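Side-chain contacts in superoxide dismutase [Mn/Fe] (Aeropyrum pernix, PDB 3AK2), which catalyses the dismutation of superoxide to oxygen and hydrogen peroxide, and is cambialistic, working with either manganese or iron, here with manganese bound: residues A[79-84]-A[196-201]; A[106-109]-A[113-116]; A[169-172]-A[178-181]; A[14-19]-A[31-36]. All coordinates share one frame; numbering follows the deposited sequence.

Contact 1 (A[79-84]-A[196-201]); sequences HTIFWP and EKRLEQ. With MN (manganese (II) ion), chain E.
R198 reaches out from helix 192-205 and brings its guanidinium to the C-terminal part of helix 62-82, where I81 and P84 receive it. The chain stays extended from CG to NE after a first torsion that sets CG beside the backbone N (chi1 -71°), and this length spans two backbones whose nearest CA atoms, those of I81 and R198, are 9.6 Å apart. I81 CG2 lies over one face of the guanidinium, toward its rim, 4.1 Å from R198 CZ; I81 CG1 is 4.0 Å from R198 NH1. P84 comes at the edge, close to the guanidinium plane, with CG 3.3 Å from R198 NH2. Two residues before I81, the same helix carries H79, a ligand of the Fe/Mn superoxide dismutase site, whose NE2 binds manganese at 2.2 Å. The contact joins the alpha-hairpin domain to helix 192-205 of the C-terminal domain. Apolar atoms hold the guanidinium from the 79-84 side, and its charge is met elsewhere. R198 NE forms a salt bridge with D194, one turn back on its own helix, and NH1 donates to the carbonyl of Y210 of the second subunit, which also packs on I81.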
loop_
_atom_site.group_PDB
_atom_site.type_symbol
_atom_site.label_atom_id
_atom_site.label_comp_id
_atom_site.label_asym_id
_atom_site.label_seq_id
_atom_site.Cartn_x
_atom_site.Cartn_y
_atom_site.Cartn_z
ATOM N N HIS A 79 -17.967 -7.791 -1.320
ATOM C CA HIS A 79 -19.161 -8.057 -0.502
ATOM C C HIS A 79 -20.234 -8.806 -1.286
ATOM O O HIS A 79 -20.942 -9.643 -0.729
ATOM C CB HIS A 79 -19.719 -6.774 0.119
ATOM C CG HIS A 79 -18.855 -6.210 1.203
ATOM N ND1 HIS A 79 -17.746 -5.434 0.936
ATOM C CD2 HIS A 79 -18.919 -6.324 2.551
ATOM C CE1 HIS A 79 -17.167 -5.094 2.074
ATOM N NE2 HIS A 79 -17.858 -5.620 3.070
ATOM N N THR A 80 -20.343 -8.512 -2.577
ATOM C CA THR A 80 -21.286 -9.199 -3.458
ATOM C C THR A 80 -21.016 -10.706 -3.506
ATOM O O THR A 80 -21.955 -11.498 -3.586
ATOM C CB THR A 80 -21.257 -8.572 -4.869
ATOM O OG1 THR A 80 -21.760 -7.233 -4.797
ATOM C CG2 THR A 80 -22.091 -9.371 -5.873
ATOM N N ILE A 81 -19.747 -11.096 -3.437
ATOM C CA ILE A 81 -19.377 -12.511 -3.371
ATOM C C ILE A 81 -19.559 -13.051 -1.943
ATOM O O ILE A 81 -20.053 -14.167 -1.749
ATOM C CB ILE A 81 -17.928 -12.730 -3.867
ATOM C CG1 ILE A 81 -17.791 -12.264 -5.323
ATOM C CG2 ILE A 81 -17.515 -14.194 -3.710
ATOM C CD1 ILE A 81 -16.359 -12.187 -5.822
ATOM N N PHE A 82 -19.187 -12.240 -0.953
ATOM C CA PHE A 82 -19.240 -12.618 0.464
ATOM C C PHE A 82 -20.617 -13.112 0.927
ATOM O O PHE A 82 -20.711 -14.150 1.589
ATOM C CB PHE A 82 -18.767 -11.432 1.316
ATOM C CG PHE A 82 -18.670 -11.714 2.796
ATOM C CD1 PHE A 82 -17.872 -12.742 3.284
ATOM C CD2 PHE A 82 -19.351 -10.906 3.708
ATOM C CE1 PHE A 82 -17.778 -12.981 4.661
ATOM C CE2 PHE A 82 -19.256 -11.128 5.081
ATOM C CZ PHE A 82 -18.471 -12.170 5.558
ATOM N N TRP A 83 -21.683 -12.392 0.580
ATOM C CA TRP A 83 -23.003 -12.770 1.097
ATOM C C TRP A 83 -23.478 -14.163 0.642
ATOM O O TRP A 83 -23.803 -14.996 1.489
ATOM C CB TRP A 83 -24.075 -11.716 0.807
ATOM C CG TRP A 83 -23.711 -10.292 1.101
ATOM C CD1 TRP A 83 -23.790 -9.244 0.233
ATOM C CD2 TRP A 83 -23.259 -9.746 2.352
ATOM N NE1 TRP A 83 -23.406 -8.080 0.854
ATOM C CE2 TRP A 83 -23.083 -8.356 2.155
ATOM C CE3 TRP A 83 -22.999 -10.289 3.619
ATOM C CZ2 TRP A 83 -22.640 -7.506 3.167
ATOM C CZ3 TRP A 83 -22.558 -9.436 4.627
ATOM C CH2 TRP A 83 -22.384 -8.062 4.391
ATOM N N PRO A 84 -23.533 -14.422 -0.684
ATOM C CA PRO A 84 -23.941 -15.767 -1.115
ATOM C C PRO A 84 -22.920 -16.869 -0.816
ATOM O O PRO A 84 -23.269 -18.055 -0.873
ATOM C CB PRO A 84 -24.147 -15.611 -2.623
ATOM C CG PRO A 84 -23.274 -14.463 -3.012
ATOM C CD PRO A 84 -23.292 -13.532 -1.834
ATOM N N GLU A 196 -19.128 -24.139 -5.150
ATOM C CA GLU A 196 -19.121 -25.123 -6.237
ATOM C C GLU A 196 -19.613 -24.520 -7.554
ATOM O O GLU A 196 -19.010 -24.731 -8.609
ATOM C CB GLU A 196 -19.967 -26.343 -5.849
ATOM C CG GLU A 196 -19.982 -27.484 -6.873
ATOM C CD GLU A 196 -18.691 -28.291 -6.912
ATOM O OE1 GLU A 196 -17.852 -28.149 -5.998
ATOM O OE2 GLU A 196 -18.518 -29.086 -7.860
ATOM N N LYS A 197 -20.703 -23.761 -7.485
ATOM C CA LYS A 197 -21.248 -23.103 -8.669
ATOM C C LYS A 197 -20.282 -22.065 -9.247
ATOM O O LYS A 197 -20.154 -21.944 -10.467
ATOM C CB LYS A 197 -22.611 -22.484 -8.367
ATOM C CG LYS A 197 -23.725 -23.514 -8.277
ATOM C CD LYS A 197 -25.036 -22.879 -7.842
ATOM C CE LYS A 197 -26.211 -23.829 -8.036
ATOM N NZ LYS A 197 -26.024 -25.144 -7.353
ATOM N N ARG A 198 -19.589 -21.340 -8.368
ATOM C CA ARG A 198 -18.565 -20.384 -8.800
ATOM C C ARG A 198 -17.388 -21.080 -9.477
ATOM O O ARG A 198 -16.931 -20.648 -10.540
ATOM C CB ARG A 198 -18.099 -19.518 -7.629
ATOM C CG ARG A 198 -19.167 -18.544 -7.203
ATOM C CD ARG A 198 -18.777 -17.663 -6.024
ATOM N NE ARG A 198 -19.969 -16.943 -5.591
ATOM C CZ ARG A 198 -20.422 -15.819 -6.138
ATOM N NH1 ARG A 198 -19.760 -15.228 -7.126
ATOM N NH2 ARG A 198 -21.545 -15.280 -5.683
ATOM N N LEU A 199 -16.923 -22.175 -8.882
ATOM C CA LEU A 199 -15.851 -22.956 -9.486
ATOM C C LEU A 199 -16.254 -23.506 -10.856
ATOM O O LEU A 199 -15.461 -23.478 -11.796
ATOM C CB LEU A 199 -15.405 -24.078 -8.550
ATOM C CG LEU A 199 -14.290 -24.986 -9.082
ATOM C CD1 LEU A 199 -13.046 -24.196 -9.465
ATOM C CD2 LEU A 199 -13.941 -26.049 -8.072
ATOM N N GLU A 200 -17.487 -23.992 -10.963
ATOM C CA GLU A 200 -18.012 -24.468 -12.241
ATOM C C GLU A 200 -17.914 -23.377 -13.310
ATOM O O GLU A 200 -17.423 -23.621 -14.414
ATOM C CB GLU A 200 -19.458 -24.938 -12.086
ATOM C CG GLU A 200 -20.071 -25.489 -13.368
ATOM C CD GLU A 200 -21.588 -25.458 -13.369
ATOM O OE1 GLU A 200 -22.173 -25.709 -14.441
ATOM O OE2 GLU A 200 -22.201 -25.186 -12.312
ATOM N N GLN A 201 -18.367 -22.171 -12.976
ATOM C CA GLN A 201 -18.290 -21.056 -13.912
ATOM C C GLN A 201 -16.848 -20.724 -14.288
ATOM O O GLN A 201 -16.554 -20.489 -15.457
ATOM C CB GLN A 201 -19.011 -19.820 -13.367
ATOM C CG GLN A 201 -20.528 -19.981 -13.267
ATOM C CD GLN A 201 -21.168 -20.451 -14.565
ATOM O OE1 GLN A 201 -20.969 -19.857 -15.629
ATOM N NE2 GLN A 201 -21.943 -21.524 -14.480
HETATM MN MN MN E . -16.999 -5.700 5.101
HETATM O O HOH W 1 -15.049 -5.261 4.393
#

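Contact 2 (A[106-109]-A[113-116]); sequences KQFG and KFKA
K113 leaves its helix beside the last turn of helix 98-108, and its CB meets the carbonyl oxygen of F108 at once, 3.1 Å from F108 O. CG continues past the same oxygen. CD touches two carbonyl oxygens, 3.4 Å from F108 O and 3.6 Å from G109 O, before the chain bends at its last torsion (chi4 -63°) and NZ turns away to donate to L54 O of the second subunit. F108 O, covered by these methylenes, is buried without a polar partner. G109, with positive phi, takes the chain out of the helix, and its own carbonyl is served by a water that donates to G109 O at 2.9 Å and accepts from K113 N. On the inner side, F108 and F114 meet through their CB atoms, 3.8 Å apart. F114 CD1 sits over one face of the F108 ring near its rim, 3.9 Å from F108 CD2, with the two ring planes inclined at 52°; Q107 CB lies on the opposite face. The pair closes the short turn between consecutive helices 98-108 and 111-123 in the C-terminal domain, where F108 also packs against L142 and I144 of strand 141-148 and touches L54 of the second subunit.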
loop_
_atom_site.group_PDB
_atom_site.type_symbol
_atom_site.label_atom_id
_atom_site.label_comp_id
_atom_site.label_asym_id
_atom_site.label_seq_id
_atom_site.Cartn_x
_atom_site.Cartn_y
_atom_site.Cartn_z
ATOM N N LYS A 106 -6.385 -32.501 -4.392
ATOM C CA LYS A 106 -5.225 -32.557 -5.283
ATOM C C LYS A 106 -4.170 -31.499 -4.984
ATOM O O LYS A 106 -2.973 -31.728 -5.182
ATOM C CB LYS A 106 -5.674 -32.433 -6.735
ATOM C CG LYS A 106 -6.413 -33.649 -7.248
ATOM C CD LYS A 106 -7.033 -33.369 -8.594
ATOM C CE LYS A 106 -7.622 -34.635 -9.180
ATOM N NZ LYS A 106 -8.431 -34.329 -10.387
ATOM N N GLN A 107 -4.611 -30.343 -4.503
ATOM C CA GLN A 107 -3.710 -29.208 -4.334
ATOM C C GLN A 107 -3.268 -28.967 -2.906
ATOM O O GLN A 107 -2.100 -28.650 -2.665
ATOM C CB GLN A 107 -4.361 -27.949 -4.871
ATOM C CG GLN A 107 -4.716 -28.040 -6.327
ATOM C CD GLN A 107 -5.242 -26.738 -6.834
ATOM O OE1 GLN A 107 -6.362 -26.661 -7.333
ATOM N NE2 GLN A 107 -4.442 -25.684 -6.685
ATOM N N PHE A 108 -4.199 -29.096 -1.968
ATOM C CA PHE A 108 -3.911 -28.775 -0.574
ATOM C C PHE A 108 -3.724 -30.016 0.288
ATOM O O PHE A 108 -3.379 -29.909 1.461
ATOM C CB PHE A 108 -4.988 -27.849 0.007
ATOM C CG PHE A 108 -5.182 -26.582 -0.781
ATOM C CD1 PHE A 108 -4.230 -25.567 -0.742
ATOM C CD2 PHE A 108 -6.312 -26.407 -1.571
ATOM C CE1 PHE A 108 -4.402 -24.396 -1.476
ATOM C CE2 PHE A 108 -6.493 -25.237 -2.310
ATOM C CZ PHE A 108 -5.535 -24.231 -2.262
ATOM N N GLY A 109 -3.938 -31.189 -0.304
ATOM C CA GLY A 109 -3.812 -32.452 0.417
ATOM C C GLY A 109 -5.007 -32.740 1.309
ATOM O O GLY A 109 -4.875 -33.395 2.344
ATOM N N LYS A 113 -6.234 -29.788 5.700
ATOM C CA LYS A 113 -5.041 -29.015 5.351
ATOM C C LYS A 113 -5.418 -27.676 4.707
ATOM O O LYS A 113 -4.845 -26.637 5.051
ATOM C CB LYS A 113 -4.103 -29.815 4.445
ATOM C CG LYS A 113 -3.300 -30.898 5.166
ATOM C CD LYS A 113 -2.330 -31.601 4.217
ATOM C CE LYS A 113 -1.558 -32.718 4.918
ATOM N NZ LYS A 113 -0.701 -32.197 6.019
ATOM N N PHE A 114 -6.389 -27.707 3.793
ATOM C CA PHE A 114 -6.917 -26.485 3.179
ATOM C C PHE A 114 -7.505 -25.539 4.226
ATOM O O PHE A 114 -7.213 -24.342 4.228
ATOM C CB PHE A 114 -7.982 -26.811 2.125
ATOM C CG PHE A 114 -8.956 -25.685 1.879
ATOM C CD1 PHE A 114 -8.618 -24.623 1.044
ATOM C CD2 PHE A 114 -10.197 -25.672 2.511
ATOM C CE1 PHE A 114 -9.506 -23.572 0.836
ATOM C CE2 PHE A 114 -11.087 -24.624 2.311
ATOM C CZ PHE A 114 -10.741 -23.575 1.467
ATOM N N LYS A 115 -8.348 -26.080 5.105
ATOM C CA LYS A 115 -9.035 -25.282 6.110
ATOM C C LYS A 115 -8.032 -24.583 7.026
ATOM O O LYS A 115 -8.177 -23.396 7.330
ATOM C CB LYS A 115 -9.991 -26.157 6.926
ATOM C CG LYS A 115 -10.753 -25.402 7.993
ATOM C CD LYS A 115 -11.756 -26.293 8.700
ATOM C CE LYS A 115 -12.412 -25.557 9.850
ATOM N NZ LYS A 115 -13.405 -26.412 10.555
ATOM N N ALA A 116 -7.007 -25.317 7.451
ATOM C CA ALA A 116 -5.976 -24.752 8.309
ATOM C C ALA A 116 -5.237 -23.606 7.615
ATOM O O ALA A 116 -4.956 -22.582 8.234
ATOM C CB ALA A 116 -4.998 -25.837 8.752
HETATM O O HOH W 2 -6.226 -32.656 4.790
#

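Contact 3 (A[169-172]-A[178-181]); sequences HAYY and DRGS. With MN (manganese (II) ion), chain E.
The Y171 ring carries the backbone end of R179 on one face: R179 CA stands 4.2 Å from the ring centroid, a CH-pi contact displaced toward the rim. R179 CB follows at 3.7 Å from Y171 CZ. The guanidinium of R179 is turned almost perpendicular to this ring, with planes 88° apart, and has Y171 CE2 at its edge. The two groups are tied by a hydrogen bond from R179 NE to Y171 OH, 3.2 Å long and bent to 141°, the hydroxyl lying out of the guanidinium plane. The bend at chi3 (-86°) turns NE toward Y171 OH. The terminal nitrogens of R179 are used elsewhere, NH1 on the carbonyls of K123 and V125 and NH2 on that of G127. Just before R179, D178 is the N-cap of helix 179-186: S181 N donates to D178 OD1 at 3.1 Å, meeting it from above the carboxylate plane. Two residues before Y171 along the chain is H169, whose NE2 binds manganese. The contact joins the loop that follows strand 159-165 to the start of helix 179-186, across short helix 172-175, with Y182 of the later helix also meeting the Y171 ring.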
loop_
_atom_site.group_PDB
_atom_site.type_symbol
_atom_site.label_atom_id
_atom_site.label_comp_id
_atom_site.label_asym_id
_atom_site.label_seq_id
_atom_site.Cartn_x
_atom_site.Cartn_y
_atom_site.Cartn_z
ATOM N N HIS A 169 -15.178 -4.467 11.290
ATOM C CA HIS A 169 -16.638 -4.343 11.291
ATOM C C HIS A 169 -17.374 -5.658 11.032
ATOM O O HIS A 169 -18.568 -5.759 11.310
ATOM C CB HIS A 169 -17.134 -3.252 10.329
ATOM C CG HIS A 169 -16.901 -3.544 8.874
ATOM N ND1 HIS A 169 -16.102 -2.747 8.082
ATOM C CD2 HIS A 169 -17.388 -4.511 8.057
ATOM C CE1 HIS A 169 -16.092 -3.219 6.847
ATOM N NE2 HIS A 169 -16.862 -4.292 6.804
ATOM N N ALA A 170 -16.679 -6.649 10.478
ATOM C CA ALA A 170 -17.298 -7.939 10.200
ATOM C C ALA A 170 -17.487 -8.793 11.458
ATOM O O ALA A 170 -18.261 -9.752 11.444
ATOM C CB ALA A 170 -16.500 -8.706 9.136
ATOM N N TYR A 171 -16.804 -8.444 12.547
ATOM C CA TYR A 171 -16.833 -9.304 13.727
ATOM C C TYR A 171 -16.795 -8.608 15.086
ATOM O O TYR A 171 -17.137 -9.233 16.093
ATOM C CB TYR A 171 -15.704 -10.339 13.657
ATOM C CG TYR A 171 -14.308 -9.752 13.600
ATOM C CD1 TYR A 171 -13.635 -9.372 14.764
ATOM C CD2 TYR A 171 -13.656 -9.581 12.377
ATOM C CE1 TYR A 171 -12.351 -8.836 14.711
ATOM C CE2 TYR A 171 -12.369 -9.050 12.317
ATOM C CZ TYR A 171 -11.729 -8.675 13.482
ATOM O OH TYR A 171 -10.456 -8.163 13.419
ATOM N N TYR A 172 -16.380 -7.344 15.131
ATOM C CA TYR A 172 -16.035 -6.706 16.411
ATOM C C TYR A 172 -17.161 -6.661 17.439
ATOM O O TYR A 172 -16.924 -6.891 18.625
ATOM C CB TYR A 172 -15.442 -5.309 16.221
ATOM C CG TYR A 172 -14.366 -5.010 17.237
ATOM C CD1 TYR A 172 -13.031 -5.308 16.969
ATOM C CD2 TYR A 172 -14.683 -4.462 18.483
ATOM C CE1 TYR A 172 -12.038 -5.058 17.906
ATOM C CE2 TYR A 172 -13.693 -4.207 19.424
ATOM C CZ TYR A 172 -12.376 -4.504 19.129
ATOM O OH TYR A 172 -11.398 -4.249 20.064
ATOM N N ASP A 178 -11.141 -10.739 19.109
ATOM C CA ASP A 178 -10.875 -12.151 18.847
ATOM C C ASP A 178 -11.278 -12.566 17.432
ATOM O O ASP A 178 -12.235 -13.324 17.224
ATOM C CB ASP A 178 -11.549 -13.030 19.909
ATOM C CG ASP A 178 -11.041 -14.464 19.905
ATOM O OD1 ASP A 178 -10.217 -14.835 19.037
ATOM O OD2 ASP A 178 -11.479 -15.239 20.783
ATOM N N ARG A 179 -10.514 -12.078 16.459
ATOM C CA ARG A 179 -10.720 -12.436 15.062
ATOM C C ARG A 179 -10.597 -13.945 14.839
ATOM O O ARG A 179 -11.306 -14.514 14.005
ATOM C CB ARG A 179 -9.714 -11.699 14.178
ATOM C CG ARG A 179 -9.878 -11.993 12.699
ATOM C CD ARG A 179 -8.663 -11.546 11.938
ATOM N NE ARG A 179 -8.745 -10.142 11.568
ATOM C CZ ARG A 179 -7.776 -9.478 10.945
ATOM N NH1 ARG A 179 -6.634 -10.084 10.650
ATOM N NH2 ARG A 179 -7.955 -8.203 10.634
ATOM N N GLY A 180 -9.696 -14.586 15.583
ATOM C CA GLY A 180 -9.473 -16.027 15.458
ATOM C C GLY A 180 -10.736 -16.841 15.687
ATOM O O GLY A 180 -11.049 -17.755 14.917
ATOM N N SER A 181 -11.469 -16.494 16.742
ATOM C CA SER A 181 -12.733 -17.162 17.048
ATOM C C SER A 181 -13.772 -16.903 15.957
ATOM O O SER A 181 -14.518 -17.804 15.584
ATOM C CB SER A 181 -13.266 -16.721 18.409
ATOM O OG SER A 181 -14.500 -17.350 18.697
HETATM MN MN MN E . -16.999 -5.700 5.101
HETATM O O HOH W 1 -15.049 -5.261 4.393
#

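Contact 4 (A[14-19]-A[31-36]); sequences YNYNAL and HHQKHH. With MN (manganese (II) ion), chain E; EDO (1,2-ethanediol), chain I.
Y16 and H32 share the hydrogen bond of this contact: Y16 OH lies 2.8 Å from H32 ND1, at the edge of the imidazole and in its plane, and the distance alone does not settle the donor. The two side chains cross at about a right angle. CG of H32, anti to the backbone N (chi1 -178°), carries the ring out toward the loop, and NE2 is hydrogen-bonded to the carbonyl of P10, holding the imidazole from both nitrogens. Van der Waals contact supports the bond. The two rings meet rim to rim, planes at 52°, with Y16 CE1 3.8 Å from H32 CB. Q33 adds its aliphatic part, CG lying 3.2 Å from Y16 OH, while its amide is turned nearly perpendicular to the phenol ring and its OE1 accepts from K29. H31, next to H32 in the same helix, is a metal ligand, its NE2 2.2 Å from the manganese. Away from the loop, H35 ND1 is hydrogen-bonded to 1,2-ethanediol, probably from the crystallisation liquor. With P10 O able only to accept, NE2 of H32 probably carries the proton, which in a neutral ring would leave ND1 to accept from Y16 OH.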
loop_
_atom_site.group_PDB
_atom_site.type_symbol
_atom_site.label_atom_id
_atom_site.label_comp_id
_atom_site.label_asym_id
_atom_site.label_seq_id
_atom_site.Cartn_x
_atom_site.Cartn_y
_atom_site.Cartn_z
ATOM N N TYR A 14 -30.638 -14.062 2.487
ATOM C CA TYR A 14 -31.267 -14.540 3.723
ATOM C C TYR A 14 -31.513 -13.319 4.599
ATOM O O TYR A 14 -31.002 -12.231 4.309
ATOM C CB TYR A 14 -30.346 -15.540 4.445
ATOM C CG TYR A 14 -28.884 -15.177 4.297
ATOM C CD1 TYR A 14 -28.341 -14.096 4.995
ATOM C CD2 TYR A 14 -28.056 -15.883 3.429
ATOM C CE1 TYR A 14 -27.007 -13.734 4.840
ATOM C CE2 TYR A 14 -26.717 -15.531 3.269
ATOM C CZ TYR A 14 -26.205 -14.455 3.976
ATOM O OH TYR A 14 -24.886 -14.091 3.819
ATOM N N ASN A 15 -32.294 -13.488 5.663
ATOM C CA ASN A 15 -32.558 -12.402 6.602
ATOM C C ASN A 15 -31.330 -12.061 7.450
ATOM O O ASN A 15 -30.392 -12.857 7.544
ATOM C CB ASN A 15 -33.759 -12.743 7.494
ATOM C CG ASN A 15 -35.101 -12.579 6.780
ATOM O OD1 ASN A 15 -36.140 -13.006 7.298
ATOM N ND2 ASN A 15 -35.092 -11.959 5.608
ATOM N N TYR A 16 -31.343 -10.881 8.070
ATOM C CA TYR A 16 -30.197 -10.412 8.853
ATOM C C TYR A 16 -29.818 -11.325 10.022
ATOM O O TYR A 16 -28.645 -11.408 10.385
ATOM C CB TYR A 16 -30.408 -8.974 9.340
ATOM C CG TYR A 16 -30.390 -7.931 8.238
ATOM C CD1 TYR A 16 -29.303 -7.823 7.368
ATOM C CD2 TYR A 16 -31.451 -7.043 8.074
ATOM C CE1 TYR A 16 -29.282 -6.862 6.356
ATOM C CE2 TYR A 16 -31.436 -6.077 7.065
ATOM C CZ TYR A 16 -30.347 -5.993 6.213
ATOM O OH TYR A 16 -30.328 -5.048 5.214
ATOM N N ASN A 17 -30.800 -12.003 10.616
ATOM C CA ASN A 17 -30.529 -12.901 11.744
ATOM C C ASN A 17 -30.290 -14.360 11.342
ATOM O O ASN A 17 -30.156 -15.234 12.202
ATOM C CB ASN A 17 -31.639 -12.800 12.805
ATOM C CG ASN A 17 -32.960 -13.403 12.349
ATOM O OD1 ASN A 17 -33.115 -13.831 11.204
ATOM N ND2 ASN A 17 -33.926 -13.438 13.259
ATOM N N ALA A 18 -30.216 -14.617 10.039
ATOM C CA ALA A 18 -30.184 -15.991 9.535
ATOM C C ALA A 18 -28.860 -16.725 9.745
ATOM O O ALA A 18 -28.807 -17.946 9.604
ATOM C CB ALA A 18 -30.581 -16.029 8.073
ATOM N N LEU A 19 -27.801 -15.990 10.079
ATOM C CA LEU A 19 -26.488 -16.607 10.287
ATOM C C LEU A 19 -26.132 -16.795 11.759
ATOM O O LEU A 19 -25.012 -17.190 12.098
ATOM C CB LEU A 19 -25.390 -15.829 9.550
ATOM C CG LEU A 19 -25.554 -15.673 8.034
ATOM C CD1 LEU A 19 -24.284 -15.092 7.435
ATOM C CD2 LEU A 19 -25.918 -16.979 7.329
ATOM N N HIS A 31 -23.492 -4.201 8.418
ATOM C CA HIS A 31 -22.519 -4.565 7.401
ATOM C C HIS A 31 -23.090 -4.337 6.005
ATOM O O HIS A 31 -22.415 -3.819 5.111
ATOM C CB HIS A 31 -22.129 -6.025 7.575
ATOM C CG HIS A 31 -20.816 -6.377 6.955
ATOM N ND1 HIS A 31 -20.236 -7.618 7.103
ATOM C CD2 HIS A 31 -19.962 -5.648 6.199
ATOM C CE1 HIS A 31 -19.088 -7.643 6.450
ATOM N NE2 HIS A 31 -18.894 -6.457 5.900
ATOM N N HIS A 32 -24.352 -4.716 5.844
ATOM C CA HIS A 32 -25.043 -4.614 4.577
ATOM C C HIS A 32 -25.509 -3.186 4.316
ATOM O O HIS A 32 -25.193 -2.600 3.275
ATOM C CB HIS A 32 -26.232 -5.576 4.593
ATOM C CG HIS A 32 -27.015 -5.609 3.322
ATOM N ND1 HIS A 32 -28.364 -5.330 3.275
ATOM C CD2 HIS A 32 -26.645 -5.902 2.052
ATOM C CE1 HIS A 32 -28.790 -5.448 2.031
ATOM N NE2 HIS A 32 -27.769 -5.794 1.270
ATOM N N GLN A 33 -26.251 -2.630 5.274
ATOM C CA GLN A 33 -26.916 -1.336 5.101
ATOM C C GLN A 33 -25.979 -0.143 5.169
ATOM O O GLN A 33 -26.236 0.883 4.536
ATOM C CB GLN A 33 -28.039 -1.154 6.130
ATOM C CG GLN A 33 -29.163 -2.168 5.989
ATOM C CD GLN A 33 -30.358 -1.884 6.885
ATOM O OE1 GLN A 33 -31.438 -2.443 6.682
ATOM N NE2 GLN A 33 -30.172 -1.026 7.881
ATOM N N LYS A 34 -24.908 -0.263 5.947
ATOM C CA LYS A 34 -23.978 0.846 6.104
ATOM C C LYS A 34 -22.732 0.644 5.254
ATOM O O LYS A 34 -22.467 1.426 4.343
ATOM C CB LYS A 34 -23.632 1.073 7.583
ATOM C CG LYS A 34 -24.842 1.372 8.478
ATOM C CD LYS A 34 -25.509 2.695 8.099
ATOM C CE LYS A 34 -26.546 3.128 9.128
ATOM N NZ LYS A 34 -27.817 2.374 8.988
ATOM N N HIS A 35 -21.991 -0.425 5.516
ATOM C CA HIS A 35 -20.704 -0.612 4.850
ATOM C C HIS A 35 -20.826 -0.948 3.365
ATOM O O HIS A 35 -20.286 -0.232 2.524
ATOM C CB HIS A 35 -19.843 -1.627 5.599
ATOM C CG HIS A 35 -19.533 -1.211 6.999
ATOM N ND1 HIS A 35 -18.603 -0.237 7.291
ATOM C CD2 HIS A 35 -20.055 -1.600 8.186
ATOM C CE1 HIS A 35 -18.552 -0.058 8.599
ATOM N NE2 HIS A 35 -19.425 -0.871 9.165
ATOM N N HIS A 36 -21.543 -2.013 3.028
ATOM C CA HIS A 36 -21.641 -2.377 1.623
ATOM C C HIS A 36 -22.285 -1.234 0.828
ATOM O O HIS A 36 -21.793 -0.859 -0.238
ATOM C CB HIS A 36 -22.385 -3.701 1.430
ATOM C CG HIS A 36 -22.313 -4.237 0.031
ATOM N ND1 HIS A 36 -22.848 -5.456 -0.326
ATOM C CD2 HIS A 36 -21.774 -3.718 -1.100
ATOM C CE1 HIS A 36 -22.649 -5.661 -1.616
ATOM N NE2 HIS A 36 -22.000 -4.622 -2.110
HETATM MN MN MN E . -16.999 -5.700 5.101
HETATM C C1 EDO I . -20.476 3.158 6.691
HETATM O O1 EDO I . -20.897 4.328 7.404
HETATM C C2 EDO I . -19.118 3.431 6.048
HETATM O O2 EDO I . -18.449 2.188 5.800
HETATM O O HOH W 1 -15.049 -5.261 4.393
#

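Overall arrangement
Contacts 1, 3 and 4 converge on the manganese site: H79, H169 and H31 come from one segment of each, and D165 with a water completes the set of ligands. H31 NE2 lies 3.1 Å from both H79 NE2 and H169 NE2. Contacts 1 and 4 are further joined by probable hydrogen bonds, Y14 OH to W83 O at 2.7 Å and W83 NE1 to H36 ND1 at 2.9 Å. H35 of contact 4 stacks on H169 of contact 3, and both contacts reach the third subunit. Contact 2 touches none of the others: its nearest atoms are about 7 Å from contact 1, about 9 Å from contact 3 and about 15 Å from contact 4; like contact 1, it touches the second subunit.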